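Local coordinates for protein pectinesterase inhibitor (Actinidia chinensis, PDB 1XG2) that inhibits pectin methylesterase by binding it as a four-helix bundle, and may take part in the regulation of fruit ripening, at residues T13-L18 / L136-D141; L37-I42 / F92-D97; K69-T74 / G121-P126; E77-A82 / D110-C115; S100-A105 / I142-S147. All blocks are in the same frame, centred on the assembly; numbering follows the deposited sequence. Where two conformers were deposited one is given.

Contact 1 of 5, residues T13-L18 / L136-D141; sequences TRNPSL and LEDLCD
R14 carries this contact along its whole length. Its CB sits near one carboxylate oxygen of D141. The first torsion takes the crowded position (chi1 63°), with CG between the backbone N and the carbonyl carbon. CG then lies 3.3 Å from D138 OD2. CD passes between the carboxylates of D138 and D141, and the chain bends at chi3. NE forms a salt bridge to D138 OD2 (3.5 Å), which lies at the edge of the guanidinium, in its plane. NH2 reaches E137 OE1 at 3.4 Å, a second salt bridge, with guanidinium and carboxylate planes nearly perpendicular. Water 1 accepts from R14 NE and lies close to both acidic oxygens, so it knits the network further.

The backbone is held too. R14 N donates to the anti lone pair of D141 OD2 (2.8 Å), a bent bond. N15 works in two directions. Its ND2 gives a nearly straight bond to D138 OD1 at 3.1 Å, in the amide plane but from above the carboxylate plane. N15 OD1 accepts from L18 N, so N15 is the N-cap of helix 16-24. Water 2 links N15 N to D138 O. Below the polar layer, L18 CD2 packs on D138 CB and on L139 CD2.

E137 and D138 share the guanidinium, which probably offsets part of their repulsion; D141 is held by the R14 backbone N. The contact pins the N-terminal extension onto helix 127-149 of the bundle. R14 also touches F109 of helix 98-118, and L139 packs against I44, A45 and S48 of helix 34-60.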
# COMPACT_ATOMS: atom_id res chain seq x y z
N THR B 13 -13.16 -2.99 -19.00
CA THR B 13 -12.99 -3.81 -17.81
C THR B 13 -12.26 -5.10 -18.15
O THR B 13 -12.19 -5.51 -19.31
CB THR B 13 -14.36 -4.20 -17.14
OG1 THR B 13 -15.11 -5.07 -18.00
CG2 THR B 13 -15.25 -2.99 -16.93
N ARG B 14 -11.77 -5.77 -17.12
CA ARG B 14 -11.06 -7.02 -17.32
C ARG B 14 -11.98 -8.20 -17.61
O ARG B 14 -11.52 -9.23 -18.11
CB ARG B 14 -10.13 -7.30 -16.13
CG ARG B 14 -10.83 -7.49 -14.84
CD ARG B 14 -9.97 -7.15 -13.63
NE ARG B 14 -9.25 -8.31 -13.14
CZ ARG B 14 -7.93 -8.38 -12.96
NH1 ARG B 14 -7.13 -7.38 -13.28
NH2 ARG B 14 -7.40 -9.48 -12.47
N ASN B 15 -13.27 -8.06 -17.32
CA ASN B 15 -14.25 -9.09 -17.67
C ASN B 15 -15.49 -8.42 -18.28
O ASN B 15 -16.49 -8.18 -17.59
CB ASN B 15 -14.63 -9.92 -16.43
CG ASN B 15 -15.45 -11.14 -16.78
OD1 ASN B 15 -16.02 -11.23 -17.88
ND2 ASN B 15 -15.51 -12.10 -15.85
N PRO B 16 -15.42 -8.07 -19.56
CA PRO B 16 -16.56 -7.44 -20.24
C PRO B 16 -17.85 -8.25 -20.21
O PRO B 16 -18.93 -7.66 -20.18
CB PRO B 16 -16.06 -7.28 -21.69
CG PRO B 16 -14.58 -7.22 -21.56
CD PRO B 16 -14.25 -8.19 -20.45
N SER B 17 -17.77 -9.57 -20.23
CA SER B 17 -18.98 -10.38 -20.20
C SER B 17 -19.71 -10.20 -18.87
O SER B 17 -20.93 -10.05 -18.84
CB SER B 17 -18.65 -11.86 -20.41
OG SER B 17 -18.12 -12.04 -21.70
N LEU B 18 -18.95 -10.21 -17.78
CA LEU B 18 -19.52 -10.05 -16.45
C LEU B 18 -20.06 -8.64 -16.27
O LEU B 18 -21.15 -8.46 -15.74
CB LEU B 18 -18.50 -10.36 -15.37
CG LEU B 18 -19.06 -10.21 -13.95
CD1 LEU B 18 -20.28 -11.12 -13.70
CD2 LEU B 18 -17.96 -10.48 -12.92
N LEU B 136 -14.88 -10.31 -7.24
CA LEU B 136 -14.82 -9.00 -6.63
C LEU B 136 -13.92 -8.10 -7.45
O LEU B 136 -14.21 -6.93 -7.62
CB LEU B 136 -14.28 -9.07 -5.20
CG LEU B 136 -14.26 -7.72 -4.49
CD1 LEU B 136 -15.64 -7.10 -4.50
CD2 LEU B 136 -13.73 -7.88 -3.06
N GLU B 137 -12.82 -8.66 -7.94
CA GLU B 137 -11.88 -7.90 -8.75
C GLU B 137 -12.57 -7.39 -10.02
O GLU B 137 -12.47 -6.21 -10.36
CB GLU B 137 -10.65 -8.75 -9.11
CG GLU B 137 -9.67 -8.95 -7.96
CD GLU B 137 -8.51 -9.85 -8.34
OE1 GLU B 137 -8.54 -10.45 -9.43
OE2 GLU B 137 -7.56 -9.95 -7.54
N ASP B 138 -13.30 -8.27 -10.69
CA ASP B 138 -14.01 -7.92 -11.93
C ASP B 138 -15.07 -6.85 -11.67
O ASP B 138 -15.25 -5.91 -12.46
CB ASP B 138 -14.63 -9.17 -12.56
CG ASP B 138 -13.59 -10.17 -13.05
OD1 ASP B 138 -13.93 -11.36 -13.32
OD2 ASP B 138 -12.39 -9.87 -13.19
N LEU B 139 -15.79 -6.98 -10.55
CA LEU B 139 -16.85 -6.06 -10.21
C LEU B 139 -16.30 -4.70 -9.82
O LEU B 139 -16.87 -3.67 -10.20
CB LEU B 139 -17.70 -6.61 -9.07
CG LEU B 139 -18.52 -7.83 -9.49
CD1 LEU B 139 -19.31 -8.40 -8.31
CD2 LEU B 139 -19.41 -7.51 -10.66
N CYS B 140 -15.21 -4.70 -9.07
CA CYS B 140 -14.57 -3.45 -8.64
C CYS B 140 -13.99 -2.73 -9.84
O CYS B 140 -13.92 -1.49 -9.88
CB CYS B 140 -13.49 -3.73 -7.60
SG CYS B 140 -14.11 -4.07 -5.93
N ASP B 141 -13.56 -3.49 -10.84
CA ASP B 141 -13.04 -2.90 -12.06
C ASP B 141 -14.11 -2.11 -12.83
O ASP B 141 -13.80 -1.10 -13.45
CB ASP B 141 -12.43 -3.97 -12.95
CG ASP B 141 -11.44 -3.41 -13.92
OD1 ASP B 141 -10.67 -2.49 -13.56
OD2 ASP B 141 -11.33 -3.85 -15.07
O HOH W 1 -10.05 -10.69 -11.93
O HOH W 2 -14.95 -6.67 -15.20

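Contact 2 of 5, residues L37-I42 / F92-D97; sequences LGQFSI and FLTSGD
Two torsion choices join the helices here. L93 has CG anti to the backbone N (chi1 178°), which sends its CD2 across to helix 34-60. Q39 has CG anti to the carbonyl carbon and folds back at chi2 (-70°), which lays its amide alongside L93. This is helix-helix packing near one end of the four-helix bundle. L93 makes the main approach. Its CD2 lies 3.5 Å from G38 C and 3.4 Å from Q39 N. G38 has no side chain, and the methyl packs directly on its backbone. The side chains of Q39 and L93 run past each other in opposite directions, with Q39 CD 3.7 Å from L93 CD2.

The polar end of Q39 is held by K90, whose NZ bonds to Q39 OE1, while T94 OG1 bonds to K90 O. Just beyond, helix 66-95 ends in a Schellman motif. G96 has positive phi (80°), G96 N bonds to L93 O, and D97 N bonds to F92 O. D97 then caps helix 98-118. On the inner side L93 also touches L101 of that helix. There I42 CD1 meets L93 CD2 at 3.9 Å.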
# COMPACT_ATOMS: atom_id res chain seq x y z
N LEU B 37 -24.92 4.55 -13.01
CA LEU B 37 -24.29 3.26 -13.28
C LEU B 37 -23.24 2.99 -12.22
O LEU B 37 -23.14 1.87 -11.74
CB LEU B 37 -23.68 3.23 -14.68
CG LEU B 37 -24.70 3.36 -15.82
CD1 LEU B 37 -24.00 3.55 -17.15
CD2 LEU B 37 -25.63 2.16 -15.86
N GLY B 38 -22.52 4.04 -11.81
CA GLY B 38 -21.54 3.96 -10.73
C GLY B 38 -22.10 3.47 -9.41
O GLY B 38 -21.56 2.54 -8.81
N GLN B 39 -23.19 4.07 -8.96
CA GLN B 39 -23.80 3.67 -7.69
C GLN B 39 -24.30 2.23 -7.76
O GLN B 39 -24.17 1.47 -6.81
CB GLN B 39 -24.95 4.60 -7.30
CG GLN B 39 -24.55 6.05 -6.97
CD GLN B 39 -23.76 6.21 -5.66
OE1 GLN B 39 -23.42 5.22 -5.01
NE2 GLN B 39 -23.47 7.44 -5.28
N PHE B 40 -24.83 1.85 -8.91
CA PHE B 40 -25.35 0.50 -9.09
C PHE B 40 -24.20 -0.49 -9.00
O PHE B 40 -24.30 -1.53 -8.33
CB PHE B 40 -26.04 0.38 -10.45
CG PHE B 40 -26.66 -0.95 -10.69
CD1 PHE B 40 -27.89 -1.27 -10.14
CD2 PHE B 40 -26.00 -1.90 -11.45
CE1 PHE B 40 -28.46 -2.52 -10.34
CE2 PHE B 40 -26.57 -3.16 -11.66
CZ PHE B 40 -27.81 -3.46 -11.11
N SER B 41 -23.10 -0.13 -9.65
CA SER B 41 -21.94 -1.01 -9.73
C SER B 41 -21.25 -1.12 -8.37
O SER B 41 -20.79 -2.18 -7.97
CB SER B 41 -20.97 -0.42 -10.76
OG SER B 41 -21.57 -0.75 -12.13
N ILE B 42 -21.24 -0.06 -7.56
CA ILE B 42 -20.69 -0.17 -6.21
C ILE B 42 -21.56 -1.12 -5.39
O ILE B 42 -21.05 -1.97 -4.68
CB ILE B 42 -20.57 1.21 -5.50
CG1 ILE B 42 -19.58 2.12 -6.22
CG2 ILE B 42 -20.11 1.05 -4.05
CD1 ILE B 42 -19.74 3.60 -5.83
N PHE B 92 -18.36 9.22 -1.80
CA PHE B 92 -17.43 9.96 -2.65
C PHE B 92 -18.04 10.21 -4.04
O PHE B 92 -17.91 11.30 -4.61
CB PHE B 92 -16.09 9.20 -2.78
CG PHE B 92 -15.23 9.24 -1.54
CD1 PHE B 92 -14.74 8.05 -0.99
CD2 PHE B 92 -14.88 10.44 -0.94
CE1 PHE B 92 -13.95 8.07 0.15
CE2 PHE B 92 -14.06 10.47 0.19
CZ PHE B 92 -13.60 9.28 0.73
N LEU B 93 -18.71 9.20 -4.58
CA LEU B 93 -19.35 9.35 -5.89
C LEU B 93 -20.45 10.44 -5.82
O LEU B 93 -20.52 11.30 -6.70
CB LEU B 93 -19.90 8.01 -6.38
CG LEU B 93 -20.65 7.96 -7.72
CD1 LEU B 93 -19.88 8.63 -8.84
CD2 LEU B 93 -20.96 6.50 -8.09
N THR B 94 -21.26 10.40 -4.77
CA THR B 94 -22.32 11.40 -4.55
C THR B 94 -21.77 12.82 -4.49
O THR B 94 -22.33 13.75 -5.06
CB THR B 94 -23.05 11.08 -3.25
OG1 THR B 94 -23.65 9.78 -3.32
CG2 THR B 94 -24.24 12.06 -3.03
N SER B 95 -20.63 12.95 -3.82
CA SER B 95 -20.01 14.26 -3.60
C SER B 95 -19.22 14.73 -4.83
O SER B 95 -18.80 15.88 -4.92
CB SER B 95 -19.07 14.15 -2.39
OG SER B 95 -19.84 14.28 -1.20
N GLY B 96 -19.03 13.87 -5.82
CA GLY B 96 -18.27 14.22 -7.00
C GLY B 96 -16.76 14.13 -6.80
O GLY B 96 -16.01 14.69 -7.57
N ASP B 97 -16.32 13.42 -5.77
CA ASP B 97 -14.89 13.24 -5.52
C ASP B 97 -14.44 11.94 -6.20
O ASP B 97 -14.32 10.89 -5.56
CB ASP B 97 -14.65 13.22 -4.02
CG ASP B 97 -13.20 13.11 -3.64
OD1 ASP B 97 -12.33 13.01 -4.54
OD2 ASP B 97 -12.85 13.09 -2.44

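Contact 3 of 5, residues K69-T74 / G121-P126; sequences KGRYET and GPPNIP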
# COMPACT_ATOMS: atom_id res chain seq x y z
N LYS B 69 -5.90 -21.59 8.47
CA LYS B 69 -6.76 -20.69 9.22
C LYS B 69 -6.21 -19.26 9.19
O LYS B 69 -6.98 -18.31 9.14
CB LYS B 69 -6.90 -21.16 10.66
CG LYS B 69 -7.68 -22.46 10.80
CD LYS B 69 -8.04 -22.75 12.24
CE LYS B 69 -9.26 -21.96 12.69
NZ LYS B 69 -9.16 -21.57 14.13
N GLY B 70 -4.90 -19.13 9.24
CA GLY B 70 -4.25 -17.82 9.16
C GLY B 70 -4.46 -17.17 7.79
O GLY B 70 -4.58 -15.96 7.70
N ARG B 71 -4.48 -17.98 6.74
CA ARG B 71 -4.78 -17.50 5.39
C ARG B 71 -6.23 -17.01 5.29
O ARG B 71 -6.50 -15.91 4.79
CB ARG B 71 -4.45 -18.55 4.34
CG ARG B 71 -2.97 -18.80 4.24
CD ARG B 71 -2.59 -19.95 3.32
NE ARG B 71 -1.15 -19.94 3.12
CZ ARG B 71 -0.53 -20.44 2.07
NH1 ARG B 71 0.79 -20.34 1.99
NH2 ARG B 71 -1.19 -21.06 1.11
N TYR B 72 -7.16 -17.80 5.83
CA TYR B 72 -8.55 -17.39 5.84
C TYR B 72 -8.76 -16.13 6.68
O TYR B 72 -9.59 -15.30 6.35
CB TYR B 72 -9.45 -18.48 6.40
CG TYR B 72 -9.60 -19.72 5.53
CD1 TYR B 72 -9.80 -20.97 6.11
CD2 TYR B 72 -9.59 -19.64 4.13
CE1 TYR B 72 -9.96 -22.11 5.34
CE2 TYR B 72 -9.74 -20.77 3.35
CZ TYR B 72 -9.94 -22.01 3.95
OH TYR B 72 -10.10 -23.13 3.17
N GLU B 73 -8.02 -16.00 7.78
CA GLU B 73 -8.22 -14.85 8.65
C GLU B 73 -7.74 -13.59 7.93
O GLU B 73 -8.35 -12.54 8.04
CB GLU B 73 -7.53 -15.01 10.00
CG GLU B 73 -7.83 -13.85 10.97
CD GLU B 73 -9.33 -13.67 11.28
OE1 GLU B 73 -10.06 -14.69 11.38
OE2 GLU B 73 -9.79 -12.50 11.43
N THR B 74 -6.66 -13.72 7.17
CA THR B 74 -6.14 -12.61 6.37
C THR B 74 -7.19 -12.22 5.32
O THR B 74 -7.50 -11.04 5.12
CB THR B 74 -4.82 -13.05 5.72
OG1 THR B 74 -3.79 -13.10 6.72
CG2 THR B 74 -4.31 -12.04 4.71
N GLY B 121 1.63 -21.25 -2.62
CA GLY B 121 2.05 -22.57 -2.19
C GLY B 121 0.94 -23.19 -1.37
O GLY B 121 -0.10 -22.58 -1.17
N PRO B 122 1.14 -24.42 -0.90
CA PRO B 122 0.19 -25.07 -0.00
C PRO B 122 0.12 -24.39 1.37
O PRO B 122 1.11 -23.79 1.79
CB PRO B 122 0.76 -26.49 0.13
CG PRO B 122 2.22 -26.33 -0.14
CD PRO B 122 2.30 -25.28 -1.22
N PRO B 123 -1.00 -24.47 2.08
CA PRO B 123 -2.23 -25.14 1.61
C PRO B 123 -2.97 -24.31 0.57
O PRO B 123 -3.14 -23.10 0.77
CB PRO B 123 -3.06 -25.28 2.89
CG PRO B 123 -2.59 -24.19 3.80
CD PRO B 123 -1.14 -23.91 3.43
N ASN B 124 -3.39 -24.95 -0.52
CA ASN B 124 -3.95 -24.26 -1.68
C ASN B 124 -5.32 -23.69 -1.43
O ASN B 124 -6.08 -24.18 -0.61
CB ASN B 124 -4.07 -25.19 -2.89
CG ASN B 124 -2.74 -25.70 -3.38
OD1 ASN B 124 -2.66 -26.83 -3.85
ND2 ASN B 124 -1.69 -24.88 -3.29
N ILE B 125 -5.64 -22.65 -2.19
CA ILE B 125 -6.91 -21.96 -2.02
C ILE B 125 -8.04 -22.85 -2.52
O ILE B 125 -7.89 -23.52 -3.53
CB ILE B 125 -6.88 -20.63 -2.77
CG1 ILE B 125 -8.02 -19.73 -2.31
CG2 ILE B 125 -6.89 -20.84 -4.29
CD1 ILE B 125 -7.89 -18.32 -2.80
N PRO B 126 -9.16 -22.86 -1.81
CA PRO B 126 -10.37 -23.49 -2.34
C PRO B 126 -10.84 -22.78 -3.60
O PRO B 126 -10.82 -21.55 -3.66
CB PRO B 126 -11.38 -23.33 -1.21
CG PRO B 126 -10.59 -23.02 -0.02
CD PRO B 126 -9.38 -22.29 -0.48
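The loop 121-126 runs past helix 66-95 in an extended, proline-rich course, with a cis peptide bond before P123, and it comes closest where P123 CA lies 8.9 Å from R71 CA. Positive phi at G121 (79°) begins this course.

R71 bridges the gap. CG is anti to the carbonyl carbon, and the chain is straight from CG to NE, so the guanidinium stands well out from the helix. NH2 gives a fairly straight hydrogen bond to G121 O (2.9 Å). G121 O lies in the guanidinium plane, at its edge, though the donor stands above the carbonyl plane. The same NH2 makes a weak, bent bond to P123 O at 2.8 Å. One nitrogen therefore ties together carbonyls on both sides of the two prolines. P123 covers part of one guanidinium face: its CD sits 3.6 Å above the plane, offset toward the rim. NH1 bonds to E120 O, just before the loop segment. The charged group is thus fixed by backbone carbonyls.

Y72 makes the second half, by packing. It meets P126 tip to tip: OH is 3.2 Å from P126 CG, and CE2 is 4.1 Å from P126 CD, which lies at the ring edge. P126 is the N-cap residue of helix 127-149.

The contact holds the connection between helices 98-118 and 127-149 against helix 66-95. Y72 and P126 both touch L59 of helix 34-60, while R71 also packs on T78 of the pectinesterase chain.

Contact 4 of 5, residues E77-A82 / D110-C115; sequences ENYADA and DGAGTC
N78 crosses T114 at about a right angle, its amide against the threonine CB and CG2. N78 OD1 is 3.3 Å from T114 CB, and ND2 touches T114 CG2. These are packing contacts, since no hydrogen bond crosses between the segments. N78 ND2 instead bonds to T74 O of its own helix. The setting is an antiparallel pair in the four-helix bundle: the axes of segments 77-82 and 110-115 run at 174° and approach to 8.2 Å.

Glycine permits that closeness. The CA atoms of N78 and G111 are only 4.5 Å apart, and N78 CB rests 3.4 Å from G111 O. G111 offers bare backbone there.

Y79 fills the inner side. Its OH end reaches over A112, with OH 3.6 Å from A112 CB, while C115 CB stands at the ring edge. The hydroxyl is hydrogen-bonded to D133 of helix 127-149, and the ring also packs on L136 there. C115 forms the disulfide with C75, a covalent tie between the same two helices one turn before N78.

The other side of the pair faces the enzyme. D110 bonds to N158 and Q191 of the pectinesterase chain, and T114 OG1 to its H137. F80 of that chain packs on both N78 and T114. Within its own helix T114 OG1 donates to D110 O at 2.6 Å, in the carbonyl plane, beside the backbone bond from T114 N to that oxygen.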
# COMPACT_ATOMS: atom_id res chain seq x y z
N GLU B 77 -10.03 -10.32 7.00
CA GLU B 77 -9.68 -8.93 7.33
C GLU B 77 -9.70 -8.04 6.09
O GLU B 77 -10.21 -6.92 6.12
CB GLU B 77 -8.31 -8.88 8.02
CG GLU B 77 -8.35 -9.45 9.43
CD GLU B 77 -6.97 -9.61 10.08
OE1 GLU B 77 -6.92 -10.22 11.19
OE2 GLU B 77 -5.96 -9.15 9.52
N ASN B 78 -9.19 -8.57 4.99
CA ASN B 78 -9.17 -7.86 3.72
C ASN B 78 -10.56 -7.61 3.16
O ASN B 78 -10.84 -6.52 2.66
CB ASN B 78 -8.32 -8.60 2.70
CG ASN B 78 -6.85 -8.28 2.84
OD1 ASN B 78 -6.36 -7.30 2.27
ND2 ASN B 78 -6.14 -9.10 3.59
N TYR B 79 -11.45 -8.60 3.28
CA TYR B 79 -12.80 -8.40 2.80
C TYR B 79 -13.55 -7.40 3.68
O TYR B 79 -14.36 -6.63 3.18
CB TYR B 79 -13.56 -9.74 2.67
CG TYR B 79 -13.37 -10.34 1.30
CD1 TYR B 79 -12.21 -11.05 0.98
CD2 TYR B 79 -14.32 -10.14 0.31
CE1 TYR B 79 -12.03 -11.58 -0.30
CE2 TYR B 79 -14.16 -10.69 -0.97
CZ TYR B 79 -13.01 -11.39 -1.27
OH TYR B 79 -12.86 -11.92 -2.53
N ALA B 80 -13.25 -7.39 4.98
CA ALA B 80 -13.88 -6.45 5.89
C ALA B 80 -13.50 -5.03 5.49
O ALA B 80 -14.35 -4.15 5.43
CB ALA B 80 -13.50 -6.76 7.35
N ASP B 81 -12.23 -4.83 5.18
CA ASP B 81 -11.74 -3.53 4.73
C ASP B 81 -12.35 -3.16 3.37
O ASP B 81 -12.75 -2.02 3.17
CB ASP B 81 -10.21 -3.53 4.67
CG ASP B 81 -9.56 -3.54 6.05
OD1 ASP B 81 -10.26 -3.23 7.04
OD2 ASP B 81 -8.35 -3.85 6.24
N ALA B 82 -12.42 -4.13 2.45
CA ALA B 82 -13.04 -3.90 1.14
C ALA B 82 -14.49 -3.45 1.26
O ALA B 82 -14.92 -2.53 0.54
CB ALA B 82 -12.94 -5.15 0.29
N ASP B 110 -8.10 -4.70 -4.21
CA ASP B 110 -6.90 -5.29 -3.63
C ASP B 110 -7.14 -6.14 -2.39
O ASP B 110 -6.26 -6.88 -1.96
CB ASP B 110 -5.91 -4.18 -3.27
CG ASP B 110 -5.19 -3.61 -4.48
OD1 ASP B 110 -5.26 -4.19 -5.59
OD2 ASP B 110 -4.50 -2.58 -4.39
N GLY B 111 -8.30 -6.01 -1.75
CA GLY B 111 -8.67 -6.94 -0.70
C GLY B 111 -8.75 -8.37 -1.24
O GLY B 111 -8.23 -9.31 -0.63
N ALA B 112 -9.39 -8.52 -2.39
CA ALA B 112 -9.50 -9.84 -3.03
C ALA B 112 -8.13 -10.32 -3.50
O ALA B 112 -7.79 -11.50 -3.37
CB ALA B 112 -10.46 -9.76 -4.20
N GLY B 113 -7.33 -9.41 -4.04
CA GLY B 113 -6.00 -9.73 -4.52
C GLY B 113 -5.05 -10.12 -3.42
O GLY B 113 -4.16 -10.96 -3.61
N THR B 114 -5.22 -9.52 -2.25
CA THR B 114 -4.40 -9.83 -1.10
C THR B 114 -4.77 -11.22 -0.56
O THR B 114 -3.90 -11.96 -0.12
CB THR B 114 -4.58 -8.77 -0.02
OG1 THR B 114 -4.16 -7.49 -0.53
CG2 THR B 114 -3.68 -9.04 1.16
N CYS B 115 -6.05 -11.55 -0.60
CA CYS B 115 -6.48 -12.91 -0.28
C CYS B 115 -5.77 -13.89 -1.21
O CYS B 115 -5.14 -14.84 -0.75
CB CYS B 115 -8.00 -13.04 -0.40
SG CYS B 115 -8.61 -14.68 0.05

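Contact 5 of 5, residues S100-A105 / I142-S147; sequences SLNIYA and IVLVIS
Apolar packing dominates this antiparallel helix pair of the four-helix bundle; the axes of segments 100-105 and 142-147 cross at -162° and approach to 9.0 Å. The methyl of A105 sits between two side chains, with CB 3.7 Å from both V143 CG1 and L144 CD2. V143 CG1 is anti to its backbone N, which turns it toward A105 and L101 CD1. L101 comes from the other end, its CD2 pressed on S147 CB at 3.5 Å, tighter than usual for carbons. L101 and V143 also touch I42 of helix 34-60, so this layer faces inward.

The polar contact lies along the outer edge. N102 has CG anti to the backbone N (chi1 -173°), so its amide leans over to helix 127-149. ND2 makes a weak bond to S147 OG (3.1 Å). The amide's stronger partners are on the pectinesterase chain: OD1 accepts from A192 N, and ND2 donates to N190 O. L144 CD2 lies 3.4 Å from the backbone N102 O and also touches the side-chain amide; L144 packs on Q191 of that chain.

S147 OG takes the crowded position between backbone N and carbonyl carbon. From there it donates to a lone pair of L144 O, at 2.7 Å.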
# COMPACT_ATOMS: atom_id res chain seq x y z
N SER B 100 -11.10 10.20 -4.98
CA SER B 100 -11.27 9.34 -3.82
C SER B 100 -12.02 8.07 -4.20
O SER B 100 -11.72 7.00 -3.70
CB SER B 100 -11.98 10.05 -2.67
OG SER B 100 -11.19 11.12 -2.18
N LEU B 101 -12.99 8.19 -5.09
CA LEU B 101 -13.74 7.01 -5.54
C LEU B 101 -12.78 5.99 -6.13
O LEU B 101 -12.86 4.82 -5.79
CB LEU B 101 -14.80 7.41 -6.56
CG LEU B 101 -15.45 6.28 -7.36
CD1 LEU B 101 -16.25 5.40 -6.44
CD2 LEU B 101 -16.33 6.87 -8.43
N ASN B 102 -11.87 6.43 -6.99
CA ASN B 102 -10.92 5.49 -7.60
C ASN B 102 -10.06 4.80 -6.53
O ASN B 102 -10.00 3.58 -6.47
CB ASN B 102 -10.05 6.19 -8.65
CG ASN B 102 -9.19 5.22 -9.40
OD1 ASN B 102 -8.28 4.57 -8.84
ND2 ASN B 102 -9.44 5.13 -10.68
N ILE B 103 -9.47 5.60 -5.65
CA ILE B 103 -8.62 5.08 -4.58
C ILE B 103 -9.34 4.02 -3.73
O ILE B 103 -8.76 2.97 -3.42
CB ILE B 103 -8.13 6.25 -3.70
CG1 ILE B 103 -7.24 7.21 -4.50
CG2 ILE B 103 -7.42 5.73 -2.44
CD1 ILE B 103 -5.96 6.62 -4.99
N TYR B 104 -10.58 4.29 -3.34
CA TYR B 104 -11.29 3.36 -2.47
C TYR B 104 -11.73 2.11 -3.23
O TYR B 104 -11.66 1.02 -2.67
CB TYR B 104 -12.47 4.03 -1.77
CG TYR B 104 -12.03 4.86 -0.58
CD1 TYR B 104 -11.21 5.97 -0.77
CD2 TYR B 104 -12.39 4.52 0.73
CE1 TYR B 104 -10.80 6.74 0.30
CE2 TYR B 104 -11.97 5.32 1.82
CZ TYR B 104 -11.18 6.43 1.58
OH TYR B 104 -10.72 7.23 2.61
N ALA B 105 -12.14 2.25 -4.49
CA ALA B 105 -12.42 1.08 -5.32
C ALA B 105 -11.16 0.27 -5.60
O ALA B 105 -11.22 -0.96 -5.65
CB ALA B 105 -13.14 1.45 -6.63
N ILE B 142 -15.37 -2.53 -12.76
CA ILE B 142 -16.45 -1.75 -13.35
C ILE B 142 -16.49 -0.38 -12.67
O ILE B 142 -16.60 0.65 -13.32
CB ILE B 142 -17.84 -2.46 -13.22
CG1 ILE B 142 -17.83 -3.84 -13.88
CG2 ILE B 142 -18.90 -1.64 -13.93
CD1 ILE B 142 -19.01 -4.69 -13.49
N VAL B 143 -16.37 -0.37 -11.35
CA VAL B 143 -16.39 0.87 -10.60
C VAL B 143 -15.20 1.73 -10.97
O VAL B 143 -15.35 2.93 -11.16
CB VAL B 143 -16.38 0.62 -9.08
CG1 VAL B 143 -16.38 1.94 -8.33
CG2 VAL B 143 -17.56 -0.23 -8.68
N LEU B 144 -14.03 1.13 -11.10
CA LEU B 144 -12.83 1.88 -11.45
C LEU B 144 -12.98 2.53 -12.83
O LEU B 144 -12.61 3.68 -13.02
CB LEU B 144 -11.60 0.96 -11.43
CG LEU B 144 -11.17 0.47 -10.05
CD1 LEU B 144 -10.15 -0.66 -10.14
CD2 LEU B 144 -10.57 1.63 -9.23
N VAL B 145 -13.53 1.79 -13.80
CA VAL B 145 -13.67 2.32 -15.15
C VAL B 145 -14.62 3.52 -15.14
O VAL B 145 -14.35 4.56 -15.75
CB VAL B 145 -14.16 1.23 -16.12
CG1 VAL B 145 -14.64 1.86 -17.46
CG2 VAL B 145 -13.05 0.24 -16.38
N ILE B 146 -15.71 3.40 -14.40
CA ILE B 146 -16.68 4.47 -14.34
C ILE B 146 -16.02 5.69 -13.65
O ILE B 146 -16.19 6.82 -14.11
CB ILE B 146 -17.95 3.99 -13.62
CG1 ILE B 146 -18.72 2.99 -14.51
CG2 ILE B 146 -18.87 5.14 -13.30
CD1 ILE B 146 -19.87 2.33 -13.80
N SER B 147 -15.24 5.45 -12.60
CA SER B 147 -14.56 6.56 -11.90
C SER B 147 -13.62 7.34 -12.84
O SER B 147 -13.42 8.55 -12.64
CB SER B 147 -13.79 6.08 -10.66
OG SER B 147 -12.54 5.47 -11.00

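In the fold
The five contacts run along one four-helix bundle. Contacts 2 and 3 lie on opposite sides of the chain's centre, their centres about 33 Å apart, with contact 4 between them along helix 66-95. Contacts 2 and 5 are neighbours, with centres about 8 Å apart, and touch where F92 meets S100 and Y104. Contact 1 adds the N-terminal segment to the bundle. It meets contact 5 through T13 on I142 and V145, and contact 4 through L136 on Y79 and A112. Contacts 4 and 5 share helix 98-118, with centres about 16 Å apart. Contacts 1, 3, 4 and 5 reach the pectinesterase chain; contact 2 does not. Contacts 3, 4 and 5 supply hydrogen bonds to it.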